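Local coordinates for DR2417 (Deinococcus radiodurans, PDB 4XWW), which probably matures and degrades RNA as a metal-dependent 5'-3' exonuclease, and possibly an endonuclease, of the metallo-beta-lactamase superfamily, at residues G79-H84 with A159-K164; F37-E42 with T165-V170; Y106-T111 with A146-M151; I43-G48 with D68-H73. All coordinates share one frame; numbering follows the deposited sequence.

Interaction 1: G79-H84 with A159-K164; sequences GWILTH and AGYILK. With ZN (zinc ion), chain E.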
loop_
_atom_site.group_PDB
_atom_site.type_symbol
_atom_site.label_atom_id
_atom_site.label_comp_id
_atom_site.label_asym_id
_atom_site.label_seq_id
_atom_site.Cartn_x
_atom_site.Cartn_y
_atom_site.Cartn_z
ATOM N N GLY A 79 -17.877 35.104 -1.300
ATOM C CA GLY A 79 -18.453 34.060 -0.477
ATOM C C GLY A 79 -18.016 32.658 -0.824
ATOM O O GLY A 79 -17.203 32.440 -1.724
ATOM N N TRP A 80 -18.598 31.700 -0.103
ATOM C CA TRP A 80 -18.211 30.319 -0.165
ATOM C C TRP A 80 -19.428 29.425 -0.355
ATOM O O TRP A 80 -20.502 29.704 0.193
ATOM C CB TRP A 80 -17.483 29.928 1.126
ATOM C CG TRP A 80 -16.122 29.291 0.940
ATOM C CD1 TRP A 80 -15.857 27.993 0.581
ATOM C CD2 TRP A 80 -14.847 29.916 1.125
ATOM N NE1 TRP A 80 -14.501 27.781 0.529
ATOM C CE2 TRP A 80 -13.858 28.943 0.866
ATOM C CE3 TRP A 80 -14.443 31.206 1.492
ATOM C CZ2 TRP A 80 -12.491 29.218 0.953
ATOM C CZ3 TRP A 80 -13.080 31.478 1.577
ATOM C CH2 TRP A 80 -12.125 30.484 1.309
ATOM N N ILE A 81 -19.235 28.358 -1.125
ATOM C CA ILE A 81 -20.178 27.258 -1.263
ATOM C C ILE A 81 -19.554 26.004 -0.655
ATOM O O ILE A 81 -18.416 25.670 -0.988
ATOM C CB ILE A 81 -20.505 26.981 -2.739
ATOM C CG1 ILE A 81 -21.226 28.178 -3.371
ATOM C CG2 ILE A 81 -21.332 25.707 -2.907
ATOM C CD1 ILE A 81 -21.315 28.054 -4.856
ATOM N N LEU A 82 -20.283 25.328 0.233
ATOM C CA LEU A 82 -19.814 24.057 0.800
ATOM C C LEU A 82 -20.741 22.929 0.346
ATOM O O LEU A 82 -21.915 22.907 0.729
ATOM C CB LEU A 82 -19.765 24.124 2.334
ATOM C CG LEU A 82 -18.942 25.249 2.948
ATOM C CD1 LEU A 82 -18.867 25.060 4.457
ATOM C CD2 LEU A 82 -17.539 25.209 2.343
ATOM N N THR A 83 -20.221 21.995 -0.460
ATOM C CA THR A 83 -21.085 20.999 -1.100
ATOM C C THR A 83 -21.518 19.853 -0.175
ATOM O O THR A 83 -22.610 19.326 -0.327
ATOM C CB THR A 83 -20.434 20.378 -2.366
ATOM O OG1 THR A 83 -19.204 19.710 -2.028
ATOM C CG2 THR A 83 -20.158 21.460 -3.441
ATOM N N HIS A 84 -20.652 19.479 0.761
ATOM C CA HIS A 84 -20.954 18.412 1.725
ATOM C C HIS A 84 -19.855 18.342 2.785
ATOM O O HIS A 84 -18.801 18.963 2.640
ATOM C CB HIS A 84 -21.138 17.030 1.052
ATOM C CG HIS A 84 -19.914 16.457 0.385
ATOM N ND1 HIS A 84 -19.324 17.026 -0.717
ATOM C CD2 HIS A 84 -19.226 15.302 0.625
ATOM C CE1 HIS A 84 -18.319 16.268 -1.130
ATOM N NE2 HIS A 84 -18.248 15.217 -0.328
ATOM N N ALA A 159 -24.673 18.226 -2.070
ATOM C CA ALA A 159 -25.242 18.980 -3.175
ATOM C C ALA A 159 -24.321 19.047 -4.360
ATOM O O ALA A 159 -23.097 19.054 -4.220
ATOM C CB ALA A 159 -25.598 20.418 -2.738
ATOM N N GLY A 160 -24.939 19.118 -5.531
ATOM C CA GLY A 160 -24.315 19.725 -6.685
ATOM C C GLY A 160 -24.852 21.148 -6.788
ATOM O O GLY A 160 -25.738 21.573 -6.004
ATOM N N TYR A 161 -24.319 21.921 -7.721
ATOM C CA TYR A 161 -24.856 23.268 -7.914
ATOM C C TYR A 161 -24.718 23.718 -9.360
ATOM O O TYR A 161 -23.867 23.242 -10.111
ATOM C CB TYR A 161 -24.173 24.293 -6.979
ATOM C CG TYR A 161 -22.690 24.400 -7.220
ATOM C CD1 TYR A 161 -21.808 23.554 -6.566
ATOM C CD2 TYR A 161 -22.171 25.322 -8.124
ATOM C CE1 TYR A 161 -20.442 23.617 -6.809
ATOM C CE2 TYR A 161 -20.815 25.392 -8.371
ATOM C CZ TYR A 161 -19.957 24.547 -7.703
ATOM O OH TYR A 161 -18.615 24.614 -7.957
ATOM N N ILE A 162 -25.584 24.642 -9.738
ATOM C CA ILE A 162 -25.443 25.357 -10.990
ATOM C C ILE A 162 -25.004 26.779 -10.688
ATOM O O ILE A 162 -25.683 27.510 -9.958
ATOM C CB ILE A 162 -26.751 25.357 -11.790
ATOM C CG1 ILE A 162 -27.153 23.900 -12.046
ATOM C CG2 ILE A 162 -26.578 26.164 -13.081
ATOM C CD1 ILE A 162 -28.492 23.668 -12.677
ATOM N N LEU A 163 -23.839 27.137 -11.215
ATOM C CA LEU A 163 -23.309 28.477 -11.076
ATOM C C LEU A 163 -23.611 29.266 -12.328
ATOM O O LEU A 163 -23.079 28.978 -13.400
ATOM C CB LEU A 163 -21.803 28.436 -10.815
ATOM C CG LEU A 163 -21.187 29.773 -10.418
ATOM C CD1 LEU A 163 -21.708 30.206 -9.049
ATOM C CD2 LEU A 163 -19.664 29.712 -10.434
ATOM N N LYS A 164 -24.481 30.255 -12.182
ATOM C CA LYS A 164 -24.943 31.057 -13.308
ATOM C C LYS A 164 -24.081 32.295 -13.376
ATOM O O LYS A 164 -23.965 33.022 -12.402
ATOM C CB LYS A 164 -26.425 31.377 -13.149
ATOM C CG LYS A 164 -27.270 30.108 -12.912
ATOM C CD LYS A 164 -28.671 30.390 -12.376
ATOM C CE LYS A 164 -29.345 29.077 -11.972
ATOM N NZ LYS A 164 -30.773 29.255 -11.551
HETATM ZN ZN ZN E . -17.539 13.213 -0.564
HETATM O O HOH W 1 -16.070 12.962 -1.685
#

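Interaction 2: F37-E42 with T165-V170; sequences FRYGDE and TPVGDV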
loop_
_atom_site.group_PDB
_atom_site.type_symbol
_atom_site.label_atom_id
_atom_site.label_comp_id
_atom_site.label_asym_id
_atom_site.label_seq_id
_atom_site.Cartn_x
_atom_site.Cartn_y
_atom_site.Cartn_z
ATOM N N PHE A 37 -13.818 30.454 -8.548
ATOM C CA PHE A 37 -14.432 31.055 -9.729
ATOM C C PHE A 37 -14.221 32.555 -9.699
ATOM O O PHE A 37 -14.525 33.205 -8.701
ATOM C CB PHE A 37 -15.927 30.733 -9.796
ATOM C CG PHE A 37 -16.212 29.271 -9.995
ATOM C CD1 PHE A 37 -16.251 28.731 -11.270
ATOM C CD2 PHE A 37 -16.420 28.433 -8.907
ATOM C CE1 PHE A 37 -16.496 27.369 -11.457
ATOM C CE2 PHE A 37 -16.672 27.080 -9.092
ATOM C CZ PHE A 37 -16.715 26.554 -10.370
ATOM N N ARG A 38 -13.685 33.110 -10.782
ATOM C CA ARG A 38 -13.456 34.539 -10.833
ATOM C C ARG A 38 -14.048 35.154 -12.091
ATOM O O ARG A 38 -13.791 34.696 -13.206
ATOM C CB ARG A 38 -11.965 34.881 -10.757
ATOM C CG ARG A 38 -11.724 36.398 -10.763
ATOM C CD ARG A 38 -10.260 36.784 -10.603
ATOM N NE ARG A 38 -10.122 38.233 -10.769
ATOM C CZ ARG A 38 -8.967 38.884 -10.860
ATOM N NH1 ARG A 38 -7.819 38.226 -10.804
ATOM N NH2 ARG A 38 -8.967 40.205 -11.013
ATOM N N TYR A 39 -14.863 36.177 -11.873
ATOM C CA TYR A 39 -15.363 37.031 -12.952
ATOM C C TYR A 39 -15.163 38.506 -12.595
ATOM O O TYR A 39 -15.761 39.017 -11.644
ATOM C CB TYR A 39 -16.842 36.754 -13.234
ATOM C CG TYR A 39 -17.308 37.459 -14.486
ATOM C CD1 TYR A 39 -17.733 38.778 -14.436
ATOM C CD2 TYR A 39 -17.272 36.828 -15.723
ATOM C CE1 TYR A 39 -18.127 39.442 -15.568
ATOM C CE2 TYR A 39 -17.672 37.497 -16.879
ATOM C CZ TYR A 39 -18.103 38.808 -16.783
ATOM O OH TYR A 39 -18.513 39.506 -17.901
ATOM N N GLY A 40 -14.326 39.191 -13.364
ATOM C CA GLY A 40 -13.984 40.570 -13.063
ATOM C C GLY A 40 -13.311 40.626 -11.708
ATOM O O GLY A 40 -12.351 39.894 -11.467
ATOM N N ASP A 41 -13.828 41.463 -10.813
ATOM C CA ASP A 41 -13.234 41.576 -9.484
ATOM C C ASP A 41 -14.057 40.858 -8.411
ATOM O O ASP A 41 -14.037 41.233 -7.239
ATOM C CB ASP A 41 -13.041 43.042 -9.111
ATOM C CG ASP A 41 -11.876 43.680 -9.855
ATOM O OD1 ASP A 41 -11.031 42.934 -10.401
ATOM O OD2 ASP A 41 -11.801 44.927 -9.884
ATOM N N GLU A 42 -14.779 39.822 -8.819
ATOM C CA GLU A 42 -15.550 39.028 -7.874
ATOM C C GLU A 42 -15.079 37.585 -7.878
ATOM O O GLU A 42 -14.812 37.002 -8.930
ATOM C CB GLU A 42 -17.050 39.098 -8.189
ATOM C CG GLU A 42 -17.639 40.505 -8.044
ATOM C CD GLU A 42 -19.137 40.546 -8.324
ATOM O OE1 GLU A 42 -19.675 39.558 -8.869
ATOM O OE2 GLU A 42 -19.779 41.574 -8.001
ATOM N N THR A 165 -23.421 32.488 -14.513
ATOM C CA THR A 165 -22.419 33.538 -14.660
ATOM C C THR A 165 -22.738 34.354 -15.912
ATOM O O THR A 165 -23.578 33.946 -16.701
ATOM C CB THR A 165 -20.999 32.956 -14.774
ATOM O OG1 THR A 165 -20.750 32.565 -16.125
ATOM C CG2 THR A 165 -20.819 31.747 -13.847
ATOM N N PRO A 166 -22.064 35.506 -16.101
ATOM C CA PRO A 166 -22.315 36.277 -17.328
ATOM C C PRO A 166 -21.984 35.555 -18.647
ATOM O O PRO A 166 -22.455 35.983 -19.704
ATOM C CB PRO A 166 -21.398 37.497 -17.165
ATOM C CG PRO A 166 -21.239 37.641 -15.696
ATOM C CD PRO A 166 -21.232 36.259 -15.141
ATOM N N VAL A 167 -21.180 34.497 -18.610
ATOM C CA VAL A 167 -20.827 33.832 -19.860
ATOM C C VAL A 167 -21.715 32.603 -20.093
ATOM O O VAL A 167 -21.688 32.002 -21.170
ATOM C CB VAL A 167 -19.338 33.397 -19.893
ATOM C CG1 VAL A 167 -18.415 34.581 -19.627
ATOM C CG2 VAL A 167 -19.094 32.278 -18.887
ATOM N N GLY A 168 -22.480 32.223 -19.072
ATOM C CA GLY A 168 -23.310 31.040 -19.147
ATOM C C GLY A 168 -23.271 30.223 -17.867
ATOM O O GLY A 168 -22.776 30.694 -16.844
ATOM N N ASP A 169 -23.784 28.994 -17.922
ATOM C CA ASP A 169 -23.929 28.181 -16.715
ATOM C C ASP A 169 -22.876 27.097 -16.563
ATOM O O ASP A 169 -22.582 26.382 -17.510
ATOM C CB ASP A 169 -25.297 27.496 -16.676
ATOM C CG ASP A 169 -26.448 28.465 -16.550
ATOM O OD1 ASP A 169 -26.222 29.662 -16.285
ATOM O OD2 ASP A 169 -27.591 27.999 -16.716
ATOM N N VAL A 170 -22.354 26.961 -15.347
ATOM C CA VAL A 170 -21.497 25.843 -14.970
ATOM C C VAL A 170 -22.319 24.885 -14.108
ATOM O O VAL A 170 -22.916 25.303 -13.116
ATOM C CB VAL A 170 -20.252 26.313 -14.176
ATOM C CG1 VAL A 170 -19.367 25.100 -13.732
ATOM C CG2 VAL A 170 -19.440 27.358 -14.979
#

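Interaction 3: Y106-T111 with A146-M151; sequences YGLPLT and AEFFCM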
loop_
_atom_site.group_PDB
_atom_site.type_symbol
_atom_site.label_atom_id
_atom_site.label_comp_id
_atom_site.label_asym_id
_atom_site.label_seq_id
_atom_site.Cartn_x
_atom_site.Cartn_y
_atom_site.Cartn_z
ATOM N N TYR A 106 -22.100 29.278 2.556
ATOM C CA TYR A 106 -23.371 28.588 2.338
ATOM C C TYR A 106 -23.252 27.071 2.325
ATOM O O TYR A 106 -22.342 26.518 1.704
ATOM C CB TYR A 106 -23.988 29.037 1.014
ATOM C CG TYR A 106 -24.371 30.500 1.027
ATOM C CD1 TYR A 106 -25.628 30.907 1.468
ATOM C CD2 TYR A 106 -23.467 31.474 0.628
ATOM C CE1 TYR A 106 -25.973 32.255 1.492
ATOM C CE2 TYR A 106 -23.805 32.822 0.657
ATOM C CZ TYR A 106 -25.057 33.206 1.094
ATOM O OH TYR A 106 -25.396 34.550 1.112
ATOM N N GLY A 107 -24.173 26.389 2.998
ATOM C CA GLY A 107 -24.182 24.937 2.915
ATOM C C GLY A 107 -25.422 24.314 3.524
ATOM O O GLY A 107 -26.188 24.992 4.195
ATOM N N LEU A 108 -25.604 23.009 3.322
ATOM C CA LEU A 108 -26.777 22.327 3.888
ATOM C C LEU A 108 -26.574 21.993 5.382
ATOM O O LEU A 108 -25.454 22.079 5.882
ATOM C CB LEU A 108 -27.097 21.084 3.054
ATOM C CG LEU A 108 -27.905 21.488 1.818
ATOM C CD1 LEU A 108 -27.010 21.653 0.611
ATOM C CD2 LEU A 108 -29.049 20.514 1.537
ATOM N N PRO A 109 -27.657 21.656 6.111
ATOM C CA PRO A 109 -27.537 21.613 7.578
ATOM C C PRO A 109 -26.467 20.666 8.157
ATOM O O PRO A 109 -25.783 21.091 9.087
ATOM C CB PRO A 109 -28.932 21.162 8.021
ATOM C CG PRO A 109 -29.823 21.620 6.949
ATOM C CD PRO A 109 -29.053 21.452 5.682
ATOM N N LEU A 110 -26.327 19.435 7.671
ATOM C CA LEU A 110 -25.307 18.554 8.249
ATOM C C LEU A 110 -23.919 19.118 7.955
ATOM O O LEU A 110 -23.033 19.101 8.809
ATOM C CB LEU A 110 -25.422 17.116 7.709
ATOM C CG LEU A 110 -24.355 16.135 8.211
ATOM C CD1 LEU A 110 -24.397 16.018 9.756
ATOM C CD2 LEU A 110 -24.555 14.782 7.541
ATOM N N THR A 111 -23.749 19.651 6.748
ATOM C CA THR A 111 -22.482 20.269 6.363
ATOM C C THR A 111 -22.114 21.375 7.345
ATOM O O THR A 111 -21.020 21.383 7.913
ATOM C CB THR A 111 -22.550 20.841 4.936
ATOM O OG1 THR A 111 -22.964 19.804 4.037
ATOM C CG2 THR A 111 -21.189 21.363 4.504
ATOM N N ALA A 146 -25.807 31.013 -7.502
ATOM C CA ALA A 146 -25.630 29.567 -7.354
ATOM C C ALA A 146 -26.930 28.902 -6.927
ATOM O O ALA A 146 -27.576 29.360 -5.988
ATOM C CB ALA A 146 -24.525 29.266 -6.341
ATOM N N GLU A 147 -27.294 27.823 -7.620
ATOM C CA GLU A 147 -28.492 27.054 -7.323
ATOM C C GLU A 147 -28.124 25.641 -6.880
ATOM O O GLU A 147 -27.467 24.908 -7.621
ATOM C CB GLU A 147 -29.412 26.990 -8.550
ATOM C CG GLU A 147 -30.747 26.292 -8.244
ATOM C CD GLU A 147 -31.649 26.132 -9.463
ATOM O OE1 GLU A 147 -31.383 26.767 -10.500
ATOM O OE2 GLU A 147 -32.615 25.346 -9.388
ATOM N N PHE A 148 -28.577 25.249 -5.693
ATOM C CA PHE A 148 -28.215 23.960 -5.121
ATOM C C PHE A 148 -29.178 22.879 -5.585
ATOM O O PHE A 148 -30.369 23.135 -5.711
ATOM C CB PHE A 148 -28.212 24.047 -3.589
ATOM C CG PHE A 148 -27.112 24.910 -3.028
ATOM C CD1 PHE A 148 -27.219 26.289 -3.037
ATOM C CD2 PHE A 148 -25.980 24.337 -2.469
ATOM C CE1 PHE A 148 -26.206 27.085 -2.527
ATOM C CE2 PHE A 148 -24.968 25.131 -1.950
ATOM C CZ PHE A 148 -25.086 26.507 -1.978
ATOM N N PHE A 149 -28.680 21.669 -5.833
ATOM C CA PHE A 149 -29.592 20.551 -6.055
ATOM C C PHE A 149 -29.024 19.265 -5.435
ATOM O O PHE A 149 -27.818 19.132 -5.209
ATOM C CB PHE A 149 -29.891 20.364 -7.548
ATOM C CG PHE A 149 -28.674 20.097 -8.378
ATOM C CD1 PHE A 149 -27.949 21.146 -8.926
ATOM C CD2 PHE A 149 -28.248 18.793 -8.614
ATOM C CE1 PHE A 149 -26.825 20.909 -9.695
ATOM C CE2 PHE A 149 -27.104 18.536 -9.382
ATOM C CZ PHE A 149 -26.384 19.597 -9.920
ATOM N N CYS A 150 -29.912 18.319 -5.157
ATOM C CA CYS A 150 -29.531 17.110 -4.443
ATOM C C CYS A 150 -28.805 16.111 -5.331
ATOM O O CYS A 150 -29.254 15.806 -6.423
ATOM C CB CYS A 150 -30.777 16.459 -3.846
ATOM S SG CYS A 150 -30.407 14.964 -2.908
ATOM N N MET A 151 -27.678 15.593 -4.845
ATOM C CA MET A 151 -27.077 14.403 -5.455
ATOM C C MET A 151 -26.763 13.389 -4.359
ATOM O O MET A 151 -26.152 13.727 -3.355
ATOM C CB MET A 151 -25.805 14.746 -6.242
ATOM C CG MET A 151 -26.061 15.760 -7.390
ATOM S SD MET A 151 -26.985 14.972 -8.726
ATOM C CE MET A 151 -25.697 13.988 -9.437
#

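Interaction 4: I43-G48 with D68-H73; sequences IVVVDG and DYLLEH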
loop_
_atom_site.group_PDB
_atom_site.type_symbol
_atom_site.label_atom_id
_atom_site.label_comp_id
_atom_site.label_asym_id
_atom_site.label_seq_id
_atom_site.Cartn_x
_atom_site.Cartn_y
_atom_site.Cartn_z
ATOM N N ILE A 43 -14.997 37.011 -6.685
ATOM C CA ILE A 43 -14.634 35.615 -6.547
ATOM C C ILE A 43 -15.635 34.856 -5.691
ATOM O O ILE A 43 -16.056 35.337 -4.648
ATOM C CB ILE A 43 -13.219 35.470 -5.936
ATOM C CG1 ILE A 43 -12.169 35.805 -6.998
ATOM C CG2 ILE A 43 -13.017 34.066 -5.372
ATOM C CD1 ILE A 43 -10.746 35.967 -6.450
ATOM N N VAL A 44 -16.005 33.663 -6.143
ATOM C CA VAL A 44 -16.717 32.701 -5.315
ATOM C C VAL A 44 -15.807 31.494 -5.140
ATOM O O VAL A 44 -15.193 31.045 -6.107
ATOM C CB VAL A 44 -18.048 32.278 -5.952
ATOM C CG1 VAL A 44 -18.803 31.317 -5.034
ATOM C CG2 VAL A 44 -18.901 33.512 -6.259
ATOM N N VAL A 45 -15.706 30.978 -3.919
ATOM C CA VAL A 45 -14.875 29.784 -3.669
ATOM C C VAL A 45 -15.770 28.598 -3.326
ATOM O O VAL A 45 -16.801 28.760 -2.675
ATOM C CB VAL A 45 -13.864 30.018 -2.522
ATOM C CG1 VAL A 45 -12.825 28.859 -2.454
ATOM C CG2 VAL A 45 -13.139 31.346 -2.700
ATOM N N VAL A 46 -15.378 27.396 -3.744
ATOM C CA VAL A 46 -16.180 26.213 -3.463
ATOM C C VAL A 46 -15.341 25.196 -2.689
ATOM O O VAL A 46 -14.299 24.765 -3.177
ATOM C CB VAL A 46 -16.723 25.592 -4.754
ATOM C CG1 VAL A 46 -17.523 24.314 -4.440
ATOM C CG2 VAL A 46 -17.604 26.612 -5.509
ATOM N N ASP A 47 -15.719 24.965 -1.437
ATOM C CA ASP A 47 -15.142 23.928 -0.592
ATOM C C ASP A 47 -13.783 24.345 -0.027
ATOM O O ASP A 47 -13.178 25.304 -0.498
ATOM C CB ASP A 47 -15.088 22.586 -1.323
ATOM C CG ASP A 47 -16.456 21.928 -1.419
ATOM O OD1 ASP A 47 -17.384 22.398 -0.735
ATOM O OD2 ASP A 47 -16.603 20.948 -2.174
ATOM N N GLY A 48 -13.314 23.625 0.985
ATOM C CA GLY A 48 -11.990 23.836 1.544
ATOM C C GLY A 48 -11.479 22.576 2.214
ATOM O O GLY A 48 -11.389 22.518 3.433
ATOM N N ASP A 68 -2.178 31.079 -1.383
ATOM C CA ASP A 68 -1.521 32.298 -1.870
ATOM C C ASP A 68 -2.451 33.127 -2.746
ATOM O O ASP A 68 -2.526 34.352 -2.605
ATOM C CB ASP A 68 -0.264 31.973 -2.678
ATOM C CG ASP A 68 0.729 31.127 -1.913
ATOM O OD1 ASP A 68 0.302 30.162 -1.247
ATOM O OD2 ASP A 68 1.941 31.421 -1.988
ATOM N N TYR A 69 -3.154 32.458 -3.656
ATOM C CA TYR A 69 -4.034 33.169 -4.582
ATOM C C TYR A 69 -5.141 33.924 -3.849
ATOM O O TYR A 69 -5.409 35.087 -4.155
ATOM C CB TYR A 69 -4.650 32.206 -5.600
ATOM C CG TYR A 69 -5.531 32.908 -6.615
ATOM C CD1 TYR A 69 -4.996 33.468 -7.767
ATOM C CD2 TYR A 69 -6.898 33.017 -6.411
ATOM C CE1 TYR A 69 -5.807 34.120 -8.688
ATOM C CE2 TYR A 69 -7.706 33.641 -7.317
ATOM C CZ TYR A 69 -7.165 34.191 -8.456
ATOM O OH TYR A 69 -7.996 34.837 -9.350
ATOM N N LEU A 70 -5.782 33.261 -2.889
ATOM C CA LEU A 70 -6.883 33.869 -2.137
ATOM C C LEU A 70 -6.413 35.024 -1.273
ATOM O O LEU A 70 -7.133 36.007 -1.097
ATOM C CB LEU A 70 -7.587 32.815 -1.270
ATOM C CG LEU A 70 -8.232 31.678 -2.066
ATOM C CD1 LEU A 70 -8.951 30.683 -1.161
ATOM C CD2 LEU A 70 -9.191 32.272 -3.059
ATOM N N LEU A 71 -5.202 34.912 -0.734
ATOM C CA LEU A 71 -4.622 36.000 0.044
ATOM C C LEU A 71 -4.391 37.223 -0.823
ATOM O O LEU A 71 -4.648 38.344 -0.398
ATOM C CB LEU A 71 -3.310 35.556 0.691
ATOM C CG LEU A 71 -3.481 34.437 1.718
ATOM C CD1 LEU A 71 -2.139 33.815 2.062
ATOM C CD2 LEU A 71 -4.151 34.989 2.972
ATOM N N GLU A 72 -3.903 37.006 -2.037
ATOM C CA GLU A 72 -3.627 38.118 -2.929
ATOM C C GLU A 72 -4.909 38.857 -3.285
ATOM O O GLU A 72 -4.910 40.075 -3.453
ATOM C CB GLU A 72 -2.931 37.637 -4.207
ATOM C CG GLU A 72 -2.796 38.731 -5.254
ATOM C CD GLU A 72 -2.015 38.298 -6.476
ATOM O OE1 GLU A 72 -1.283 37.290 -6.387
ATOM O OE2 GLU A 72 -2.130 38.974 -7.523
ATOM N N HIS A 73 -6.001 38.110 -3.390
ATOM C CA HIS A 73 -7.259 38.654 -3.887
ATOM C C HIS A 73 -8.379 38.617 -2.852
ATOM O O HIS A 73 -9.558 38.538 -3.209
ATOM C CB HIS A 73 -7.689 37.889 -5.137
ATOM C CG HIS A 73 -6.685 37.927 -6.241
ATOM N ND1 HIS A 73 -6.595 38.968 -7.138
ATOM C CD2 HIS A 73 -5.723 37.036 -6.602
ATOM C CE1 HIS A 73 -5.625 38.723 -8.003
ATOM N NE2 HIS A 73 -5.083 37.554 -7.693
#

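Interaction 1: G79-H84 with A159-K164
The phenol ring of Y161 receives I81 over one face, through CD1, and T83 at its edge, where T83 CG2 lies near the ring plane, 4.0 Å from Y161 CE1. The second flat group, the imidazole of H84, has T83 CB and the zinc-bound water in its own plane at the edge. T83 serves both rings, and its first torsion (chi1 61°) explains how: OG1 sits between the backbone N and the carbonyl carbon, facing H84, while CG2 swings to the other side toward Y161. H84 ND1 donates to T83 OG1 over 3.0 Å, with an N-H...O angle of 152° and the oxygen close to the ring plane. The backbone adds one bond between the segments, A159 N to T83 O at 2.9 Å, joining T83, on the chain that runs on from strand 77-82 in one sheet of the metallo-beta-lactamase sandwich, to strand 159-165 of the other. Y161 OH has its own partner in H172 ND1. H84 opens the HxHxDH signature of the superfamily, and its NE2 binds zinc at 2.1 Å, with H86, H153 and a water completing the site. Gripped by the metal on NE2 and by T83 on ND1, the imidazole is restrained in its rotation, which makes T83 a second-shell residue that orients a first-shell ligand.

Interaction 2: F37-E42 with T165-V170
Y39 and P166 meet where two tight hairpins come side by side, a type II' turn from Y39 to E42 and a type I turn from T165 to G168, with Y39 CA and T165 CA 8.1 Å apart and no hydrogen bond between the segments. With CG anti to its backbone nitrogen (chi1 -171°), Y39 lays its ring alongside P166, whose CG stands over one face, 3.6 Å from the Y39 ring centroid and 14° off the normal, a CH-pi contact. P166 CB covers the outer end of the ring, 3.6 Å from Y39 OH. V167 comes in at the edge, its CG1 near the ring plane beside Y39 CE2. The hairpins belong to different sheets of the metallo-beta-lactamase sandwich, and the contact lies where their turns meet at one end of it. Deeper in, F37 CE1 touches V170 CG1 at 4.3 Å. T165 OG1 takes the N-H of V167 in an ST turn and donates to G168 O at 2.8 Å, an oxygen that also accepts from T165 N. On the other hairpin, R38 NE bonds G40 O at 2.9 Å, almost in line with the carbonyl (177°), and R38 NH2 forms a long, weak salt bridge to D41 OD1.

Interaction 3: Y106-T111 with A146-M151
F148 meets Y106 and L108 across the interior of the metallo-beta-lactamase sandwich, strand 144-150 lying in one sheet and strand 104-107 in the other. Along the second segment, E147 comes first and points its carboxylate the other way, where OE1 has salt bridges to K164 and R194. In F148, CG lies anti to the carbonyl carbon, beside the backbone N (chi1 -68°), which directs the ring toward the opposite sheet. F148 CZ, at the far end, reaches Y106 CB at 4.1 Å, while F148 CD2 meets L108 CD1 at 4.2 Å; both carbons approach the ring obliquely, and I81 and A159 pack on the same phenylalanine. The touch on Y106 falls on its CB, since the phenol itself leads away to meet F140 and to hydrogen-bond R130 NH1 through OH. L108 is the N-cap residue of helix 109-122, and its side chain bends back to F148, extending the apolar contact into the start of the helix. F149 points to the opposite side of its strand from F148. M151 then places its sulfur at the edge of the F149 ring, in its plane, M151 SD being 3.6 Å from F149 CE2.

Interaction 4: I43-G48 with D68-H73
Helix 68-72 packs on the outer face of the sheet that holds strand 42-46, where I43 and V45 meet Y69, L70 and H73. I43 reaches furthest: its chain is extended beyond CG1 (chi2 169°), which carries I43 CD1 to the helix, 3.8 Å from H73 CB and 3.9 Å from Y69 CE2. It crosses H73 at about a right angle and approaches the tyrosine ring obliquely. Two residues on, V45 CG2 and L70 CD2 come tip to tip at 4.1 Å, the leucine also touching W80 of the neighbouring strand. This is one outer layer of the alpha-beta-beta-alpha sandwich of the metallo-beta-lactamase fold; V44 and V46, on the other face of the strand, turn inward to I81 and F37. On the helix side, H73 lies over Y69, its CD2 3.5 Å above the centre of the Y69 ring, and E72 CG covers the other face of the imidazole from that of Y69 OH. H73 N closes the helix on Y69 O at 3.2 Å. Just past the strand, the carboxylate of D47 bonds the backbone N of T83 and ND1 of the zinc ligand H89.

In the fold
Interactions 1, 2 and 3 all bridge the two sheets of one sandwich, whereas interaction 4 lies on the outer side of one sheet, against a helix. Interactions 1, 3 and 4 are buried; interaction 2, at the end where hairpins turn, is partly open to solvent and uses proline-on-tyrosine contact plus polar bonds within each turn. Across the segments, interactions 2, 3 and 4 are apolar, and interaction 1 alone adds a hydrogen bond; it also holds a metal ligand. Backbone hydrogen bonds between neighbouring strands tie the set together: L82 N to Y106 O links interactions 1 and 3, L163 N to V170 O links 1 and 2, and F37 N to V44 O links 2 and 4.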